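Local coordinates for ADP-dependent (S)-NAD(P)H-hydrate dehydratase (Streptococcus mutans, PDB 3BGK), which probably dehydrates the S-form of NAD(P)HX at the expense of ADP, helping to repair hydration-damaged NAD(P)H, at residues Asp127-Gly132 with Asp146-Ala151. Numbering follows the deposited sequence.
Sequences DVVLMG and DVVWQA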
loop_
_atom_site.group_PDB
_atom_site.type_symbol
_atom_site.label_atom_id
_atom_site.label_comp_id
_atom_site.label_asym_id
_atom_site.label_seq_id
_atom_site.Cartn_x
_atom_site.Cartn_y
_atom_site.Cartn_z
ATOM N N ASP A 127 -25.577 -11.990 -4.836
ATOM C CA ASP A 127 -26.045 -13.342 -4.501
ATOM C C ASP A 127 -25.880 -13.622 -3.006
ATOM O O ASP A 127 -26.672 -14.344 -2.406
ATOM C CB ASP A 127 -25.264 -14.399 -5.283
ATOM C CG ASP A 127 -25.337 -14.197 -6.780
ATOM O OD1 ASP A 127 -26.461 -14.135 -7.330
ATOM O OD2 ASP A 127 -24.263 -14.111 -7.414
ATOM N N VAL A 128 -24.830 -13.049 -2.422
ATOM C CA VAL A 128 -24.494 -13.232 -1.015
ATOM C C VAL A 128 -24.284 -11.861 -0.377
ATOM O O VAL A 128 -23.573 -11.021 -0.927
ATOM C CB VAL A 128 -23.213 -14.095 -0.858
ATOM C CG1 VAL A 128 -22.688 -14.065 0.582
ATOM C CG2 VAL A 128 -23.479 -15.535 -1.308
ATOM N N VAL A 129 -24.919 -11.632 0.767
ATOM C CA VAL A 129 -24.742 -10.379 1.493
ATOM C C VAL A 129 -24.115 -10.648 2.858
ATOM O O VAL A 129 -24.712 -11.313 3.713
ATOM C CB VAL A 129 -26.064 -9.568 1.619
ATOM C CG1 VAL A 129 -25.860 -8.308 2.477
ATOM C CG2 VAL A 129 -26.591 -9.186 0.237
ATOM N N LEU A 130 -22.891 -10.157 3.039
ATOM C CA LEU A 130 -22.201 -10.273 4.313
ATOM C C LEU A 130 -22.274 -8.944 5.045
ATOM O O LEU A 130 -21.589 -7.983 4.697
ATOM C CB LEU A 130 -20.744 -10.729 4.133
ATOM C CG LEU A 130 -19.766 -10.608 5.313
ATOM C CD1 LEU A 130 -20.288 -11.247 6.612
ATOM C CD2 LEU A 130 -18.417 -11.191 4.943
HETATM N N MSE A 131 -23.106 -8.900 6.072
HETATM C CA MSE A 131 -23.265 -7.689 6.844
HETATM C C MSE A 131 -22.734 -7.898 8.253
HETATM O O MSE A 131 -23.014 -8.912 8.878
HETATM C CB MSE A 131 -24.733 -7.297 6.862
HETATM C CG MSE A 131 -25.034 -5.985 7.545
HETATM SE SE MSE A 131 -26.958 -5.693 7.657
HETATM C CE MSE A 131 -27.531 -7.466 8.238
ATOM N N GLY A 132 -21.939 -6.950 8.740
ATOM C CA GLY A 132 -21.572 -6.946 10.149
ATOM C C GLY A 132 -20.148 -6.625 10.557
ATOM O O GLY A 132 -19.949 -5.989 11.596
ATOM N N ASP A 146 -31.588 -2.136 8.670
ATOM C CA ASP A 146 -32.995 -2.168 8.287
ATOM C C ASP A 146 -33.244 -2.030 6.785
ATOM O O ASP A 146 -34.242 -2.544 6.282
ATOM C CB ASP A 146 -33.794 -1.129 9.085
ATOM C CG ASP A 146 -33.950 -1.510 10.553
ATOM O OD1 ASP A 146 -34.160 -2.706 10.860
ATOM O OD2 ASP A 146 -33.867 -0.605 11.405
ATOM N N VAL A 147 -32.345 -1.346 6.077
ATOM C CA VAL A 147 -32.414 -1.270 4.612
ATOM C C VAL A 147 -32.181 -2.666 4.042
ATOM O O VAL A 147 -33.019 -3.199 3.306
ATOM C CB VAL A 147 -31.387 -0.264 4.012
ATOM C CG1 VAL A 147 -31.355 -0.353 2.485
ATOM C CG2 VAL A 147 -31.713 1.153 4.441
ATOM N N VAL A 148 -31.046 -3.252 4.423
ATOM C CA VAL A 148 -30.652 -4.599 4.013
ATOM C C VAL A 148 -31.749 -5.597 4.340
ATOM O O VAL A 148 -32.188 -6.331 3.464
ATOM C CB VAL A 148 -29.325 -5.019 4.694
ATOM C CG1 VAL A 148 -29.000 -6.492 4.426
ATOM C CG2 VAL A 148 -28.201 -4.116 4.237
ATOM N N TRP A 149 -32.200 -5.598 5.592
ATOM C CA TRP A 149 -33.227 -6.527 6.057
ATOM C C TRP A 149 -34.512 -6.499 5.221
ATOM O O TRP A 149 -35.146 -7.534 5.024
ATOM C CB TRP A 149 -33.548 -6.269 7.533
ATOM C CG TRP A 149 -34.185 -7.446 8.204
ATOM C CD1 TRP A 149 -35.513 -7.611 8.499
ATOM C CD2 TRP A 149 -33.526 -8.641 8.637
ATOM N NE1 TRP A 149 -35.714 -8.835 9.096
ATOM C CE2 TRP A 149 -34.513 -9.486 9.193
ATOM C CE3 TRP A 149 -32.194 -9.079 8.611
ATOM C CZ2 TRP A 149 -34.211 -10.742 9.724
ATOM C CZ3 TRP A 149 -31.893 -10.330 9.141
ATOM C CH2 TRP A 149 -32.901 -11.147 9.685
ATOM N N GLN A 150 -34.890 -5.322 4.724
ATOM C CA GLN A 150 -36.091 -5.189 3.883
ATOM C C GLN A 150 -35.830 -5.461 2.393
ATOM O O GLN A 150 -36.764 -5.720 1.628
ATOM C CB GLN A 150 -36.742 -3.811 4.065
ATOM C CG GLN A 150 -37.396 -3.604 5.436
ATOM N N ALA A 151 -34.561 -5.407 1.995
ATOM C CA ALA A 151 -34.178 -5.594 0.597
ATOM C C ALA A 151 -33.708 -7.018 0.254
ATOM O O ALA A 151 -33.575 -7.365 -0.925
ATOM C CB ALA A 151 -33.120 -4.560 0.198
#
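V148, on helix 139-151, meets two side chains of strand 128-131, V129 and M131, which is modelled as selenomethionine. The selenium of M131 sits against the branch point of V148, with SE 3.9 Å from CB of V148. It lies almost equally close to both methyls, CG1 of V148 at 3.9 Å and CG2 at 4.0 Å, so the selenium rests over the face spanned by CB, CG1 and CG2 of V148. CE of M131 swings aside at the end of the chain and lies 4.2 Å from CG1 of V148. M131 gains this reach by running extended through its first two torsions and bending only at its last, about CG-SE (chi3 45°). V129 comes from two residues earlier on the same face of the strand; its CG1 meets CG1 of V148 tip to tip at 4.1 Å. In V148 that methyl is the one anti to the backbone N (chi1 172°), and it touches both V129 and M131. No hydrogen bond crosses between 127-132 and 146-151: apolar contact joins them, and the backbones stay well apart, with CA of M131 8.5 Å from CA of V148. All three side chains are buried. I64 of the adjacent strand 60-64 also touches V129, M131 and V148, while I123 of helix 116-125 packs on V148 and A151. W149, the next residue of the helix, rests on L158 and makes a cation-pi contact with R171. This is the strand-to-helix packing of a beta-alpha-beta unit, 128-131, 139-151 and 157-161, in the three-layer alpha/beta sandwich. Strand 128-131 runs between parallel strands 60-64 and 157-161; helix 139-151 packs over one face of the sheet beside helix 116-125, while V128 and L130 face helix 249-263 on the other.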